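Local coordinates for protein metallocarboxypeptidase (Trypanosoma cruzi, PDB 3DWC) that probably releases single amino acids from the C-terminal end of peptides with broad specificity, except proline, as a metal-dependent carboxypeptidase of the M32 family, at residues Leu25-Ser30 with Ala44-Leu49. Sequence-based numbering, arbitrary orientation.
Sequences LADWDS and AAMAEL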
loop_
_atom_site.group_PDB
_atom_site.type_symbol
_atom_site.label_atom_id
_atom_site.label_comp_id
_atom_site.label_asym_id
_atom_site.label_seq_id
_atom_site.Cartn_x
_atom_site.Cartn_y
_atom_site.Cartn_z
ATOM N N LEU B 25 1.175 -1.430 -6.233
ATOM C CA LEU B 25 1.106 -1.015 -4.812
ATOM C C LEU B 25 0.589 -2.146 -4.014
ATOM O O LEU B 25 1.177 -2.512 -2.993
ATOM C CB LEU B 25 0.168 0.167 -4.619
ATOM C CG LEU B 25 0.139 0.749 -3.182
ATOM C CD1 LEU B 25 1.560 1.322 -2.825
ATOM C CD2 LEU B 25 -0.953 1.854 -3.058
ATOM N N ALA B 26 -0.525 -2.707 -4.473
ATOM C CA ALA B 26 -1.171 -3.851 -3.793
ATOM C C ALA B 26 -0.207 -5.026 -3.654
ATOM O O ALA B 26 -0.196 -5.704 -2.639
ATOM C CB ALA B 26 -2.439 -4.287 -4.557
ATOM N N ASP B 27 0.630 -5.239 -4.663
ATOM C CA ASP B 27 1.580 -6.364 -4.632
ATOM C C ASP B 27 2.706 -6.035 -3.665
ATOM O O ASP B 27 3.040 -6.831 -2.830
ATOM C CB ASP B 27 2.097 -6.694 -6.023
ATOM C CG ASP B 27 2.948 -7.953 -6.035
ATOM O OD1 ASP B 27 2.429 -9.035 -5.659
ATOM O OD2 ASP B 27 4.130 -7.847 -6.326
ATOM N N TRP B 28 3.261 -4.829 -3.754
ATOM C CA TRP B 28 4.283 -4.400 -2.812
ATOM C C TRP B 28 3.829 -4.558 -1.357
ATOM O O TRP B 28 4.541 -5.153 -0.517
ATOM C CB TRP B 28 4.761 -2.942 -3.133
ATOM C CG TRP B 28 5.673 -2.403 -2.081
ATOM C CD1 TRP B 28 7.015 -2.547 -2.022
ATOM C CD2 TRP B 28 5.285 -1.677 -0.896
ATOM N NE1 TRP B 28 7.506 -1.975 -0.857
ATOM C CE2 TRP B 28 6.454 -1.452 -0.141
ATOM C CE3 TRP B 28 4.055 -1.293 -0.356
ATOM C CZ2 TRP B 28 6.441 -0.763 1.084
ATOM C CZ3 TRP B 28 4.038 -0.629 0.894
ATOM C CH2 TRP B 28 5.230 -0.378 1.597
ATOM N N ASP B 29 2.604 -4.106 -1.065
ATOM C CA ASP B 29 2.085 -4.081 0.279
ATOM C C ASP B 29 1.828 -5.477 0.787
ATOM O O ASP B 29 2.009 -5.745 2.003
ATOM C CB ASP B 29 0.810 -3.207 0.276
ATOM C CG ASP B 29 0.175 -3.091 1.608
ATOM O OD1 ASP B 29 0.412 -2.090 2.293
ATOM O OD2 ASP B 29 -0.539 -4.018 2.020
ATOM N N SER B 30 1.372 -6.378 -0.092
ATOM C CA SER B 30 1.078 -7.750 0.338
ATOM C C SER B 30 2.342 -8.429 0.888
ATOM O O SER B 30 2.248 -9.305 1.709
ATOM C CB SER B 30 0.471 -8.607 -0.792
ATOM O OG SER B 30 1.442 -8.730 -1.814
ATOM N N ALA B 44 -8.448 -11.237 -3.891
ATOM C CA ALA B 44 -9.743 -10.967 -4.568
ATOM C C ALA B 44 -9.742 -9.596 -5.292
ATOM O O ALA B 44 -10.196 -9.448 -6.453
ATOM C CB ALA B 44 -10.863 -11.093 -3.576
ATOM N N ALA B 45 -9.132 -8.605 -4.661
ATOM C CA ALA B 45 -9.108 -7.251 -5.207
ATOM C C ALA B 45 -8.149 -7.149 -6.380
ATOM O O ALA B 45 -8.472 -6.560 -7.407
ATOM C CB ALA B 45 -8.751 -6.262 -4.113
ATOM N N MET B 46 -6.951 -7.699 -6.220
ATOM C CA MET B 46 -5.997 -7.797 -7.303
ATOM C C MET B 46 -6.552 -8.540 -8.526
ATOM O O MET B 46 -6.388 -8.085 -9.634
ATOM C CB MET B 46 -4.740 -8.477 -6.756
ATOM C CG MET B 46 -3.979 -7.508 -5.844
ATOM S SD MET B 46 -2.484 -8.176 -5.141
ATOM C CE MET B 46 -1.385 -8.245 -6.552
ATOM N N ALA B 47 -7.292 -9.626 -8.313
ATOM C CA ALA B 47 -7.882 -10.409 -9.389
ATOM C C ALA B 47 -8.903 -9.630 -10.164
ATOM O O ALA B 47 -8.987 -9.768 -11.386
ATOM C CB ALA B 47 -8.581 -11.705 -8.841
ATOM N N GLU B 48 -9.759 -8.906 -9.448
ATOM C CA GLU B 48 -10.789 -8.120 -10.088
ATOM C C GLU B 48 -10.165 -7.013 -10.935
ATOM O O GLU B 48 -10.562 -6.773 -12.065
ATOM C CB GLU B 48 -11.760 -7.519 -9.057
ATOM C CG GLU B 48 -12.968 -6.857 -9.705
ATOM C CD GLU B 48 -13.836 -7.827 -10.506
ATOM O OE1 GLU B 48 -14.213 -7.506 -11.639
ATOM O OE2 GLU B 48 -14.099 -8.920 -10.044
ATOM N N LEU B 49 -9.163 -6.359 -10.409
ATOM C CA LEU B 49 -8.486 -5.278 -11.176
ATOM C C LEU B 49 -7.693 -5.829 -12.391
ATOM O O LEU B 49 -7.725 -5.243 -13.473
ATOM C CB LEU B 49 -7.553 -4.460 -10.282
ATOM C CG LEU B 49 -7.495 -2.916 -10.460
ATOM C CD1 LEU B 49 -6.224 -2.362 -9.879
ATOM C CD2 LEU B 49 -7.655 -2.450 -11.893
#
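Met46 reaches from helix 39-57 across to helix 3-32 and lies against Ala26 and Asp27, making every close contact between 25-30 and 44-49. The buried, closely packed part is at Ala26: its CB sits 3.8 Å from Met46 CG and 3.9 Å from Met46 SD, and with only a methyl group on that side the two backbones come to 7.2 Å between Ala26 CA and Met46 CA. The thioether runs straight out from its own helix, extended at chi2 (-180°), then bends at chi3 (72°), which carries the terminal methyl past Ala26 to Asp27. There Met46 CE rests 3.8 Å from Asp27 CB and 4.0 Å from Asp27 OD1, touching the root of the acid and this carboxylate oxygen by van der Waals contact alone. This is the more open side of the contact, where Asp27 is partly exposed. Ser30, one turn on, stays farther from Met46 and turns its hydroxyl back onto its own helix, donating from OG to Asp27 O at 2.7 Å. The contact is thus apolar packing of one methionine between the first two helices of the M32 chain, an antiparallel helical hairpin joined by a short connection. Alongside it, Leu49 packs on Tyr19, Met22 and Leu23 of helix 3-32, Arg42 of helix 39-57 forms a salt bridge with Asp29, and Met22 of the second subunit packs on Met46.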